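Local structure of putative sugar binding protein (Bacteroides vulgatus ATCC 8482, 3KEZ) at residues 31-36 and 85-90; 93-98 and 117-122; 303-308 and 314-319; 359-364 and 382-387; 144-149 and 452-457. The protein probably binds sugars at the outer membrane as a SusD-family protein, consistent with a part in nutrient capture, and carries a bound calcium ion. All blocks are in the same frame, centred on the assembly; numbering follows the deposited sequence. Where two conformers were deposited one is given.

Contact 1: residues 31-36 and 85-90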
# COMPACT_ATOMS: atom_id res chain seq x y z
N TYR A 31 10.99 -11.36 2.22
CA TYR A 31 9.58 -11.60 1.99
C TYR A 31 8.97 -12.14 3.28
O TYR A 31 7.87 -11.74 3.65
CB TYR A 31 9.37 -12.58 0.82
CG TYR A 31 9.56 -11.91 -0.54
CD1 TYR A 31 8.69 -10.90 -0.98
CD2 TYR A 31 10.59 -12.30 -1.38
CE1 TYR A 31 8.85 -10.29 -2.23
CE2 TYR A 31 10.77 -11.69 -2.66
CZ TYR A 31 9.89 -10.67 -3.05
OH TYR A 31 10.06 -10.07 -4.28
N SER A 32 9.69 -12.98 4.02
CA SER A 32 9.16 -13.52 5.28
C SER A 32 8.92 -12.38 6.29
O SER A 32 7.88 -12.34 6.97
CB SER A 32 10.09 -14.60 5.85
OG SER A 32 9.71 -14.94 7.17
N THR A 33 9.87 -11.43 6.34
CA THR A 33 9.70 -10.21 7.17
C THR A 33 8.49 -9.37 6.75
O THR A 33 7.71 -8.91 7.61
CB THR A 33 11.01 -9.34 7.15
OG1 THR A 33 12.11 -10.15 7.60
CG2 THR A 33 10.88 -8.07 8.01
N MSE A 34 8.31 -9.19 5.45
CA MSE A 34 7.18 -8.43 4.92
C MSE A 34 5.85 -9.05 5.25
O MSE A 34 4.86 -8.34 5.31
CB MSE A 34 7.28 -8.32 3.38
CG MSE A 34 8.49 -7.53 2.93
SE MSE A 34 8.78 -7.52 1.05
CE MSE A 34 7.41 -6.31 0.64
N GLN A 35 5.81 -10.39 5.38
CA GLN A 35 4.61 -11.14 5.78
C GLN A 35 4.10 -10.91 7.20
O GLN A 35 2.95 -11.26 7.50
CB GLN A 35 4.82 -12.67 5.61
CG GLN A 35 4.67 -13.10 4.19
CD GLN A 35 5.40 -14.37 3.89
OE1 GLN A 35 5.52 -15.27 4.75
NE2 GLN A 35 5.87 -14.47 2.63
N SER A 36 4.92 -10.32 8.06
CA SER A 36 4.51 -10.11 9.46
C SER A 36 3.27 -9.23 9.55
O SER A 36 3.10 -8.31 8.74
CB SER A 36 5.66 -9.41 10.24
OG SER A 36 5.27 -9.04 11.55
N LEU A 85 10.70 -1.85 8.39
CA LEU A 85 11.11 -1.28 7.11
C LEU A 85 12.64 -1.12 7.01
O LEU A 85 13.23 -1.40 5.95
CB LEU A 85 10.32 0.01 6.82
CG LEU A 85 8.86 -0.31 6.54
CD1 LEU A 85 7.97 0.89 6.60
CD2 LEU A 85 8.67 -1.10 5.21
N TYR A 86 13.31 -0.71 8.10
CA TYR A 86 14.74 -0.57 8.06
C TYR A 86 15.43 -1.93 8.03
O TYR A 86 16.50 -2.08 7.41
CB TYR A 86 15.28 0.33 9.20
CG TYR A 86 15.26 1.79 8.78
CD1 TYR A 86 16.04 2.24 7.69
CD2 TYR A 86 14.41 2.70 9.39
CE1 TYR A 86 15.99 3.54 7.27
CE2 TYR A 86 14.35 4.01 8.99
CZ TYR A 86 15.13 4.44 7.93
OH TYR A 86 15.07 5.75 7.57
N SER A 87 14.84 -2.92 8.69
CA SER A 87 15.31 -4.31 8.55
C SER A 87 15.31 -4.79 7.10
O SER A 87 16.31 -5.31 6.59
CB SER A 87 14.44 -5.23 9.39
OG SER A 87 14.88 -6.55 9.27
N ILE A 88 14.17 -4.63 6.44
CA ILE A 88 14.00 -4.92 5.04
C ILE A 88 15.04 -4.18 4.16
O ILE A 88 15.77 -4.79 3.34
CB ILE A 88 12.54 -4.58 4.59
CG1 ILE A 88 11.54 -5.56 5.20
CG2 ILE A 88 12.45 -4.51 3.05
CD1 ILE A 88 10.12 -5.05 5.20
N ILE A 89 15.13 -2.86 4.33
CA ILE A 89 16.15 -2.07 3.61
C ILE A 89 17.59 -2.59 3.85
O ILE A 89 18.38 -2.71 2.91
CB ILE A 89 16.07 -0.52 3.99
CG1 ILE A 89 14.74 0.07 3.49
CG2 ILE A 89 17.34 0.19 3.49
CD1 ILE A 89 14.38 1.53 4.01
N GLN A 90 17.94 -2.90 5.09
CA GLN A 90 19.30 -3.44 5.34
C GLN A 90 19.59 -4.70 4.52
O GLN A 90 20.67 -4.85 3.99
CB GLN A 90 19.53 -3.78 6.82
CG GLN A 90 19.84 -2.63 7.72
CD GLN A 90 21.19 -2.02 7.44
OE1 GLN A 90 22.24 -2.60 7.76
NE2 GLN A 90 21.18 -0.84 6.85
O HOH W 1 14.20 -8.27 6.83

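Contact 2: residues 93-98 and 117-122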
# COMPACT_ATOMS: atom_id res chain seq x y z
N ASN A 93 20.06 -3.82 0.86
CA ASN A 93 21.44 -3.31 0.77
C ASN A 93 22.47 -4.41 0.73
O ASN A 93 23.39 -4.37 -0.08
CB ASN A 93 21.75 -2.36 1.93
CG ASN A 93 20.89 -1.10 1.88
OD1 ASN A 93 20.24 -0.84 0.86
ND2 ASN A 93 20.89 -0.32 2.96
N LEU A 94 22.30 -5.41 1.60
CA LEU A 94 23.17 -6.59 1.58
C LEU A 94 23.20 -7.19 0.19
O LEU A 94 24.29 -7.47 -0.35
CB LEU A 94 22.72 -7.64 2.61
CG LEU A 94 23.56 -8.92 2.67
CD1 LEU A 94 25.03 -8.63 3.07
CD2 LEU A 94 22.93 -9.92 3.63
N ILE A 95 22.03 -7.38 -0.41
CA ILE A 95 21.96 -7.94 -1.75
C ILE A 95 22.65 -7.00 -2.74
O ILE A 95 23.48 -7.43 -3.56
CB ILE A 95 20.50 -8.18 -2.22
CG1 ILE A 95 19.94 -9.42 -1.56
CG2 ILE A 95 20.43 -8.33 -3.78
CD1 ILE A 95 18.37 -9.53 -1.63
N LEU A 96 22.30 -5.73 -2.67
CA LEU A 96 22.68 -4.79 -3.73
C LEU A 96 24.18 -4.51 -3.72
O LEU A 96 24.77 -4.32 -4.78
CB LEU A 96 21.84 -3.50 -3.66
CG LEU A 96 20.39 -3.78 -4.06
CD1 LEU A 96 19.48 -2.60 -3.79
CD2 LEU A 96 20.34 -4.27 -5.57
N MSE A 97 24.82 -4.57 -2.54
CA MSE A 97 26.24 -4.36 -2.45
C MSE A 97 27.05 -5.58 -2.92
O MSE A 97 28.27 -5.50 -3.10
CB MSE A 97 26.63 -4.03 -0.99
CG MSE A 97 26.11 -2.71 -0.46
SE MSE A 97 26.47 -2.61 1.45
CE MSE A 97 28.31 -2.14 1.36
N ASN A 98 26.38 -6.70 -3.16
CA ASN A 98 27.08 -7.94 -3.45
C ASN A 98 26.72 -8.57 -4.78
O ASN A 98 27.58 -9.17 -5.43
CB ASN A 98 26.86 -8.94 -2.30
CG ASN A 98 27.72 -8.62 -1.12
OD1 ASN A 98 28.89 -8.98 -1.07
ND2 ASN A 98 27.16 -7.89 -0.16
N GLY A 117 16.64 -6.73 -9.31
CA GLY A 117 15.42 -5.92 -9.45
C GLY A 117 14.46 -6.05 -8.30
O GLY A 117 13.83 -5.07 -7.85
N GLN A 118 14.30 -7.26 -7.80
CA GLN A 118 13.43 -7.45 -6.62
C GLN A 118 13.93 -6.64 -5.41
O GLN A 118 13.15 -5.94 -4.77
CB GLN A 118 13.28 -8.94 -6.29
CG GLN A 118 12.52 -9.75 -7.33
CD GLN A 118 12.34 -11.19 -6.85
OE1 GLN A 118 12.02 -11.40 -5.70
NE2 GLN A 118 12.54 -12.15 -7.73
N ALA A 119 15.23 -6.69 -5.17
CA ALA A 119 15.86 -5.96 -4.07
C ALA A 119 15.70 -4.44 -4.20
O ALA A 119 15.40 -3.75 -3.21
CB ALA A 119 17.33 -6.32 -3.98
N LEU A 120 15.89 -3.93 -5.42
CA LEU A 120 15.69 -2.52 -5.73
C LEU A 120 14.22 -2.09 -5.54
O LEU A 120 13.97 -1.08 -4.91
CB LEU A 120 16.12 -2.21 -7.17
CG LEU A 120 17.64 -2.11 -7.35
CD1 LEU A 120 18.05 -2.18 -8.81
CD2 LEU A 120 18.13 -0.80 -6.69
N ALA A 121 13.27 -2.85 -6.09
CA ALA A 121 11.86 -2.53 -5.92
C ALA A 121 11.42 -2.50 -4.46
O ALA A 121 10.74 -1.58 -4.02
CB ALA A 121 10.99 -3.49 -6.76
N ILE A 122 11.85 -3.50 -3.70
CA ILE A 122 11.56 -3.62 -2.30
C ILE A 122 12.17 -2.46 -1.52
O ILE A 122 11.50 -1.88 -0.72
CB ILE A 122 12.00 -4.99 -1.74
CG1 ILE A 122 11.08 -6.07 -2.32
CG2 ILE A 122 11.86 -5.08 -0.22
CD1 ILE A 122 11.58 -7.52 -2.16

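Contact 3: residues 303-308 and 314-319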
# COMPACT_ATOMS: atom_id res chain seq x y z
N LEU A 303 -20.32 -3.59 -3.18
CA LEU A 303 -21.21 -3.87 -2.06
C LEU A 303 -21.15 -5.36 -1.68
O LEU A 303 -21.28 -5.69 -0.51
CB LEU A 303 -22.66 -3.46 -2.36
CG LEU A 303 -22.93 -1.95 -2.47
CD1 LEU A 303 -24.26 -1.65 -3.18
CD2 LEU A 303 -22.91 -1.40 -1.04
N LYS A 304 -20.88 -6.24 -2.65
CA LYS A 304 -20.86 -7.68 -2.36
C LYS A 304 -19.62 -8.20 -1.64
O LYS A 304 -19.52 -9.41 -1.38
CB LYS A 304 -21.07 -8.46 -3.65
CG LYS A 304 -22.46 -8.33 -4.22
CD LYS A 304 -22.53 -9.00 -5.58
CE LYS A 304 -23.97 -9.09 -6.08
NZ LYS A 304 -24.07 -10.01 -7.24
N ILE A 305 -18.65 -7.33 -1.34
CA ILE A 305 -17.50 -7.72 -0.53
C ILE A 305 -17.58 -7.13 0.87
O ILE A 305 -16.59 -7.11 1.59
CB ILE A 305 -16.12 -7.43 -1.19
CG1 ILE A 305 -15.88 -5.95 -1.51
CG2 ILE A 305 -15.91 -8.34 -2.41
CD1 ILE A 305 -15.81 -5.04 -0.26
N LEU A 306 -18.77 -6.67 1.24
CA LEU A 306 -19.04 -6.21 2.58
C LEU A 306 -19.66 -7.37 3.34
O LEU A 306 -20.53 -8.06 2.85
CB LEU A 306 -19.99 -5.01 2.55
CG LEU A 306 -19.55 -3.68 1.89
CD1 LEU A 306 -20.64 -2.63 2.20
CD2 LEU A 306 -18.11 -3.27 2.37
N SER A 307 -19.16 -7.58 4.55
CA SER A 307 -19.65 -8.62 5.47
C SER A 307 -20.27 -7.92 6.65
O SER A 307 -19.61 -7.19 7.38
CB SER A 307 -18.53 -9.52 5.98
OG SER A 307 -18.09 -10.41 4.98
N PHE A 308 -21.58 -8.12 6.83
CA PHE A 308 -22.33 -7.40 7.86
C PHE A 308 -22.48 -8.24 9.13
O PHE A 308 -22.95 -9.37 9.09
CB PHE A 308 -23.72 -7.03 7.36
CG PHE A 308 -23.71 -6.06 6.23
CD1 PHE A 308 -23.58 -6.50 4.93
CD2 PHE A 308 -23.82 -4.69 6.46
CE1 PHE A 308 -23.54 -5.61 3.88
CE2 PHE A 308 -23.77 -3.79 5.42
CZ PHE A 308 -23.65 -4.24 4.13
N ALA A 314 -20.24 -3.21 9.14
CA ALA A 314 -19.90 -3.81 7.87
C ALA A 314 -18.39 -3.88 7.76
O ALA A 314 -17.70 -2.85 7.81
CB ALA A 314 -20.48 -3.03 6.73
N TYR A 315 -17.88 -5.09 7.60
CA TYR A 315 -16.46 -5.33 7.42
C TYR A 315 -16.13 -5.47 5.94
O TYR A 315 -16.98 -5.86 5.14
CB TYR A 315 -16.05 -6.60 8.18
CG TYR A 315 -16.21 -6.40 9.66
CD1 TYR A 315 -15.16 -5.89 10.40
CD2 TYR A 315 -17.43 -6.60 10.30
CE1 TYR A 315 -15.30 -5.62 11.72
CE2 TYR A 315 -17.58 -6.34 11.66
CZ TYR A 315 -16.49 -5.86 12.35
OH TYR A 315 -16.56 -5.59 13.67
N VAL A 316 -14.90 -5.12 5.56
CA VAL A 316 -14.47 -5.28 4.19
C VAL A 316 -13.88 -6.68 4.03
O VAL A 316 -12.81 -6.98 4.54
CB VAL A 316 -13.46 -4.21 3.78
CG1 VAL A 316 -12.98 -4.41 2.33
CG2 VAL A 316 -14.10 -2.81 3.97
N ASN A 317 -14.59 -7.52 3.32
CA ASN A 317 -14.27 -8.94 3.21
C ASN A 317 -13.36 -9.22 2.02
O ASN A 317 -13.63 -10.11 1.18
CB ASN A 317 -15.59 -9.75 3.07
CG ASN A 317 -15.41 -11.22 3.38
OD1 ASN A 317 -14.66 -11.56 4.28
ND2 ASN A 317 -16.10 -12.09 2.63
N LYS A 318 -12.25 -8.50 1.95
CA LYS A 318 -11.26 -8.69 0.87
C LYS A 318 -10.20 -9.71 1.21
O LYS A 318 -9.53 -10.24 0.33
CB LYS A 318 -10.58 -7.36 0.51
CG LYS A 318 -11.53 -6.36 -0.10
CD LYS A 318 -10.86 -5.02 -0.42
CE LYS A 318 -11.68 -4.21 -1.42
NZ LYS A 318 -11.04 -2.89 -1.80
N TYR A 319 -10.01 -9.93 2.49
CA TYR A 319 -9.02 -10.88 2.97
C TYR A 319 -9.69 -12.23 3.16
O TYR A 319 -10.03 -12.64 4.27
CB TYR A 319 -8.39 -10.33 4.23
CG TYR A 319 -7.73 -9.01 3.90
CD1 TYR A 319 -6.47 -8.97 3.29
CD2 TYR A 319 -8.39 -7.80 4.12
CE1 TYR A 319 -5.89 -7.76 2.92
CE2 TYR A 319 -7.81 -6.57 3.74
CZ TYR A 319 -6.57 -6.56 3.16
OH TYR A 319 -6.01 -5.34 2.84
O HOH W 2 -14.99 -9.81 6.48

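Contact 4: residues 359-364 and 382-387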
# COMPACT_ATOMS: atom_id res chain seq x y z
N LYS A 359 -11.26 6.70 -20.65
CA LYS A 359 -10.92 5.33 -21.05
C LYS A 359 -10.56 4.48 -19.82
O LYS A 359 -11.18 3.44 -19.55
CB LYS A 359 -9.75 5.35 -22.03
CG LYS A 359 -9.39 3.95 -22.61
CD LYS A 359 -8.00 3.97 -23.29
CE LYS A 359 -7.21 2.64 -23.09
NZ LYS A 359 -5.92 2.62 -23.88
N TYR A 360 -9.60 4.95 -19.04
CA TYR A 360 -9.11 4.15 -17.91
C TYR A 360 -10.12 4.09 -16.78
O TYR A 360 -10.37 3.01 -16.19
CB TYR A 360 -7.74 4.64 -17.46
CG TYR A 360 -6.66 4.32 -18.48
CD1 TYR A 360 -6.24 3.00 -18.67
CD2 TYR A 360 -6.03 5.31 -19.22
CE1 TYR A 360 -5.26 2.68 -19.56
CE2 TYR A 360 -5.02 4.98 -20.16
CZ TYR A 360 -4.66 3.66 -20.31
OH TYR A 360 -3.67 3.25 -21.18
N LEU A 361 -10.78 5.20 -16.50
CA LEU A 361 -11.71 5.20 -15.41
C LEU A 361 -12.91 4.33 -15.72
O LEU A 361 -13.42 3.66 -14.83
CB LEU A 361 -12.13 6.60 -15.03
CG LEU A 361 -12.66 6.64 -13.62
CD1 LEU A 361 -11.51 6.43 -12.63
CD2 LEU A 361 -13.37 7.95 -13.38
N ASN A 362 -13.31 4.30 -17.01
CA ASN A 362 -14.50 3.58 -17.40
C ASN A 362 -14.32 2.07 -17.19
O ASN A 362 -15.28 1.39 -16.85
CB ASN A 362 -14.92 3.90 -18.85
CG ASN A 362 -16.39 4.25 -18.97
OD1 ASN A 362 -17.09 4.40 -17.97
ND2 ASN A 362 -16.86 4.37 -20.20
N SER A 363 -13.11 1.56 -17.33
CA SER A 363 -12.84 0.16 -17.09
C SER A 363 -13.17 -0.21 -15.62
O SER A 363 -13.76 -1.26 -15.36
CB SER A 363 -11.37 -0.17 -17.46
OG SER A 363 -11.20 -0.20 -18.88
N ILE A 364 -12.80 0.66 -14.67
CA ILE A 364 -13.13 0.44 -13.26
C ILE A 364 -14.63 0.61 -13.00
O ILE A 364 -15.25 -0.28 -12.40
CB ILE A 364 -12.28 1.30 -12.33
CG1 ILE A 364 -10.79 0.99 -12.56
CG2 ILE A 364 -12.62 1.04 -10.89
CD1 ILE A 364 -10.40 -0.55 -12.47
N GLU A 382 -11.32 14.92 -8.22
CA GLU A 382 -12.23 14.42 -7.20
C GLU A 382 -13.05 13.22 -7.70
O GLU A 382 -13.31 12.31 -6.94
CB GLU A 382 -13.17 15.52 -6.72
CG GLU A 382 -14.20 15.01 -5.74
CD GLU A 382 -14.83 16.09 -4.88
OE1 GLU A 382 -14.63 17.29 -5.12
OE2 GLU A 382 -15.53 15.71 -3.93
N ASN A 383 -13.49 13.27 -8.96
CA ASN A 383 -14.20 12.16 -9.61
C ASN A 383 -13.34 10.89 -9.56
O ASN A 383 -13.83 9.81 -9.22
CB ASN A 383 -14.47 12.42 -11.11
CG ASN A 383 -15.49 13.52 -11.39
OD1 ASN A 383 -15.55 13.98 -12.53
ND2 ASN A 383 -16.33 13.88 -10.43
N VAL A 384 -12.06 11.04 -9.90
CA VAL A 384 -11.15 9.91 -9.91
C VAL A 384 -10.90 9.35 -8.51
O VAL A 384 -10.99 8.13 -8.29
CB VAL A 384 -9.84 10.21 -10.66
CG1 VAL A 384 -8.89 9.04 -10.51
CG2 VAL A 384 -10.11 10.47 -12.14
N LEU A 385 -10.64 10.23 -7.56
CA LEU A 385 -10.46 9.82 -6.16
C LEU A 385 -11.73 9.18 -5.51
O LEU A 385 -11.64 8.27 -4.69
CB LEU A 385 -9.96 10.98 -5.34
CG LEU A 385 -8.57 11.56 -5.69
CD1 LEU A 385 -8.21 12.72 -4.79
CD2 LEU A 385 -7.46 10.46 -5.69
N ASP A 386 -12.90 9.66 -5.90
CA ASP A 386 -14.15 9.04 -5.50
C ASP A 386 -14.35 7.63 -6.04
O ASP A 386 -14.86 6.79 -5.32
CB ASP A 386 -15.34 9.91 -5.82
CG ASP A 386 -15.53 11.02 -4.78
OD1 ASP A 386 -14.80 11.03 -3.76
OD2 ASP A 386 -16.34 11.92 -5.05
N GLU A 387 -13.94 7.35 -7.28
CA GLU A 387 -13.85 5.97 -7.73
C GLU A 387 -12.76 5.17 -6.99
O GLU A 387 -12.99 4.03 -6.55
CB GLU A 387 -13.63 5.92 -9.23
CG GLU A 387 -13.87 4.53 -9.87
CD GLU A 387 -15.30 4.04 -9.74
OE1 GLU A 387 -16.23 4.87 -9.66
OE2 GLU A 387 -15.49 2.81 -9.72

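Contact 5: residues 144-149 and 452-457. With EDO (1,2-ethanediol), chain E.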
# COMPACT_ATOMS: atom_id res chain seq x y z
N ALA A 144 10.45 19.56 0.94
CA ALA A 144 11.36 20.31 1.80
C ALA A 144 11.35 19.81 3.26
O ALA A 144 12.34 19.93 3.95
CB ALA A 144 11.07 21.77 1.73
N SER A 145 10.24 19.26 3.72
CA SER A 145 10.18 18.69 5.06
C SER A 145 11.14 17.51 5.26
O SER A 145 11.70 16.97 4.32
CB SER A 145 8.75 18.18 5.34
OG SER A 145 7.89 19.29 5.53
N LEU A 146 11.28 17.10 6.50
CA LEU A 146 12.10 15.94 6.83
C LEU A 146 11.37 14.63 6.46
O LEU A 146 10.20 14.45 6.82
CB LEU A 146 12.40 15.96 8.32
CG LEU A 146 13.27 17.10 8.83
CD1 LEU A 146 13.37 17.00 10.34
CD2 LEU A 146 14.66 17.04 8.22
N GLY A 147 12.05 13.78 5.71
CA GLY A 147 11.65 12.40 5.52
C GLY A 147 12.28 11.54 6.62
O GLY A 147 12.05 11.79 7.81
N VAL A 148 13.07 10.56 6.20
CA VAL A 148 13.79 9.66 7.11
C VAL A 148 15.23 9.50 6.62
O VAL A 148 15.56 9.96 5.53
CB VAL A 148 13.12 8.29 7.16
CG1 VAL A 148 11.66 8.43 7.67
CG2 VAL A 148 13.17 7.64 5.76
N PRO A 149 16.11 8.85 7.41
CA PRO A 149 17.43 8.58 6.89
C PRO A 149 17.46 7.62 5.72
O PRO A 149 16.87 6.55 5.78
CB PRO A 149 18.16 7.93 8.08
CG PRO A 149 17.46 8.47 9.29
CD PRO A 149 16.01 8.53 8.85
N ASN A 452 21.35 12.16 16.46
CA ASN A 452 21.20 12.96 15.26
C ASN A 452 19.79 12.89 14.69
O ASN A 452 19.52 13.44 13.62
CB ASN A 452 22.22 12.54 14.22
CG ASN A 452 23.64 12.68 14.73
OD1 ASN A 452 24.04 13.74 15.24
ND2 ASN A 452 24.42 11.62 14.60
N MSE A 453 18.88 12.26 15.44
CA MSE A 453 17.50 12.04 15.02
C MSE A 453 16.59 13.15 15.53
O MSE A 453 16.52 13.39 16.72
CB MSE A 453 17.01 10.70 15.57
CG MSE A 453 15.58 10.36 15.17
SE MSE A 453 15.33 10.24 13.25
CE MSE A 453 16.85 9.25 12.75
N LYS A 454 15.86 13.79 14.64
CA LYS A 454 14.96 14.88 15.02
C LYS A 454 13.51 14.40 15.01
O LYS A 454 13.04 13.76 14.05
CB LYS A 454 15.16 16.08 14.10
CG LYS A 454 14.25 17.28 14.46
CD LYS A 454 14.69 18.59 13.80
CE LYS A 454 13.80 19.75 14.27
NZ LYS A 454 13.95 19.94 15.76
N GLN A 455 12.81 14.70 16.09
CA GLN A 455 11.40 14.33 16.23
C GLN A 455 10.53 15.10 15.29
O GLN A 455 10.84 16.26 14.95
CB GLN A 455 10.96 14.60 17.67
CG GLN A 455 9.55 14.15 18.03
CD GLN A 455 9.27 12.70 17.74
OE1 GLN A 455 8.82 12.34 16.65
NE2 GLN A 455 9.57 11.84 18.71
N ASN A 456 9.40 14.51 14.91
CA ASN A 456 8.41 15.23 14.15
C ASN A 456 7.80 16.37 14.97
O ASN A 456 7.69 16.28 16.20
CB ASN A 456 7.34 14.29 13.58
CG ASN A 456 7.82 13.56 12.29
OD1 ASN A 456 8.51 14.16 11.46
ND2 ASN A 456 7.47 12.27 12.14
N PRO A 457 7.37 17.44 14.28
CA PRO A 457 6.82 18.64 14.94
C PRO A 457 5.55 18.35 15.66
O PRO A 457 4.78 17.49 15.24
CB PRO A 457 6.52 19.57 13.76
CG PRO A 457 6.28 18.68 12.63
CD PRO A 457 7.31 17.57 12.82
C1 EDO E . 8.60 17.48 9.52
O1 EDO E . 9.67 18.16 8.85
C2 EDO E . 8.30 16.08 8.96
O2 EDO E . 8.13 15.98 7.53

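Contact 1: residues 31-36 and 85-90
Apolar contact between the end of helix 20-34 and helix 80-96 gathers on Ile88, whose CG1 branch reaches across to Thr33 and Met34. CG1 of Ile88 lies 3.8 Å from the methyl CG2 of Thr33, and the two side chains run antiparallel alongside one another. One bond further out, CD1 of Ile88 meets CG of the selenomethionine Met34 at 3.7 Å, the two chains roughly perpendicular.

These residues join the C-terminal part of helix 20-34 to the middle of helix 80-96, in the N-terminal half of a SusD-type helical fold. The backbones are nearest at Thr33 and Ile88, with 7.1 Å between their CA atoms. Helix 109-134 adds to the apolar side, with Ile122 on Ile88 and Met125 on Met34.

The polar link is made by water. Thr33 has its methyl anti to the backbone N and its hydroxyl beside that N (chi1 -57°), which divides the side chain between the two kinds of contact. A single water joins Thr33 OG1, at 2.9 Å, to Ser87 OG, at 3.1 Å, while the Thr33 hydroxyl is also hydrogen-bonded to the carbonyl of Gly29 in its own helix.

Contact 2: residues 93-98 and 117-122
With CG beside its backbone N (chi1 -70°) and an extended second torsion, Leu96 sends both methyls across to Ala119 and Leu120; Leu120, of similar shape (chi1 -77°), brings its branched end round to meet them. The two leucines lie at a slant to each other. CD1 of Leu96 touches CD2 of Leu120 at 3.7 Å, and CD2 of Leu96 lies 3.9 Å from CG of Leu120, so the branched end of one is set against that of the other.

This is helix-to-helix packing between the C-terminal end of helix 80-96 and the middle of helix 109-134, successive long helices of the N-terminal SusD-type region. The small side chain of Ala119 is consistent with the close approach of the backbones, 6.8 Å between the CA atoms of Ile95 and Ala119. Its CB is touched by CG2 of Ile95 at 3.7 Å and by CG of Leu96 at 4.0 Å. Beyond the pair, Ile95 also packs on Leu27 and Ile30 of helix 20-34, whereas Leu120 rests on Ser180 and Leu183 of helix 166-183.

Contact 3: residues 303-308 and 314-319
Strands 306-308 and 314-316 run antiparallel as the two arms of a beta hairpin, their short axes 4.4 Å apart at closest approach and 147° between directions. Ser307 and Tyr315 form the hydrogen-bonded pair: Ser307 N gives to Tyr315 O at 2.8 Å, and Tyr315 N to Ser307 O at 2.7 Å. Leu306 with Val316 and Phe308 with Ala314 are the non-hydrogen-bonded pairs beside it. Beyond the strands, Asn317 N donates to Ile305 O at 2.7 Å, as Asn317 turns the chain through an inverse gamma turn.

Leu306, Phe308, Ala314 and Val316 share one face of the ribbon, where CE2 of Phe308 comes obliquely to CB of Ala314 at 3.6 Å. Just before the first strand, Ile305 places CG1 between its backbone N and carbonyl carbon (chi1 60°), which carries CD1 to within 3.9 Å of CG1 of Val316; these two side chains lie alongside and point the same way. Ser307 and Tyr315 project from the other face, near which a water donates to Asn317 OD1. Three backbone hydrogen bonds thus fix the register, while the face of Leu306, Phe308, Ala314 and Val316 is apolar and packs on Ile286 of the neighbouring strand 284-286.

Contact 4: residues 359-364 and 382-387
Two neighbouring helices of the SusD-type helical fold, 354-368 and 381-392, meet here side by side. Their short segments run in nearly the same direction, with 28° between them, and stay well apart, 11.1 Å at the closest approach of the axes. Side chains rather than backbones bridge that distance.

Leu361 extends toward the other helix with CG anti to its backbone N (chi1 -159°). Its CD1 methyl stands 4.0 Å from CB of Glu387 and 4.3 Å from CG1 of Val384, and so spans one turn of the partner helix. Glu387 also has CG anti to the backbone N but bends at its second torsion (chi2 63°). This bend lays the aliphatic part of its chain at a slant against Leu361 and Ile364. CG2 of Ile364 touches CG of Glu387 at 3.8 Å and the carboxylate atom OE2 of Glu387 at 3.6 Å. The acid is buried, but OE2 forms a salt bridge with Arg302, which would be expected to stabilise its charged form amid the hydrocarbon.

Helix 337-350 packs against both members of the pair, through Ala345 on Leu361 and Val349 against Val384. Leu379, in the connection between the two helices, also touches Leu361, and Leu233 from another loop packs on Ile364.

Contact 5: residues 144-149 and 452-457
Pro149 and the selenomethionine Met453 meet with one side chain lying across the other, the methyl end of Met453 approaching the proline ring at CG. CE of Met453 lies 3.6 Å from CG of Pro149 and 4.1 Å from CD of the same ring. Met453 starts with CG anti to its backbone N (chi1 -179°), then bends at both following torsions, and the bends carry its terminal methyl to Pro149.

Leu146 is likewise set crosswise to Lys454. The contact uses hydrocarbon on both sides, CD1 of Leu146 standing 4.0 Å from CD of Lys454, partway along the lysine chain.

A molecule of 1,2-ethanediol, probably from the crystallisation liquor, sits beside the leucine. Leu146 N donates to O1 of the diol at 3.0 Å, and O2 of the diol donates to Leu146 O at 2.7 Å, so both polar backbone atoms of Leu146 are engaged by one small molecule, which is also hydrogen-bonded to Tyr136 N. Pro457 CD borders the diol at 3.5 Å from C1.

Neither segment is helix or strand: 144-149 comes after helix 138-141, while the chain reaches 452-457 after helix 444-449, near the C terminus. Arg163 donates to both, to the carbonyl oxygens of Gly147 and Lys454 and to OD1 of Asn456, while Trp82 of helix 80-96 packs against Pro149 and Met453.

In the fold
From the N terminus, contact 1 closes the loop between helices 20-34 and 80-96, and contact 2 follows in series, joining the end of helix 80-96 to helix 109-134. The two share helix 80-96 and touch directly, Tyr31 reaching Gln118 and Ile88 packing on Ile122. Contact 5 opens next and closes only near the C terminus, tying a loop of the N-terminal half to the chain end; Tyr86 links it to contact 1 through Pro149. Nested within its span are contact 3, a short hairpin, and contact 4, a helix pair, which follow one another without touching, their centres about 21 Å apart. No two contacts cross along the chain.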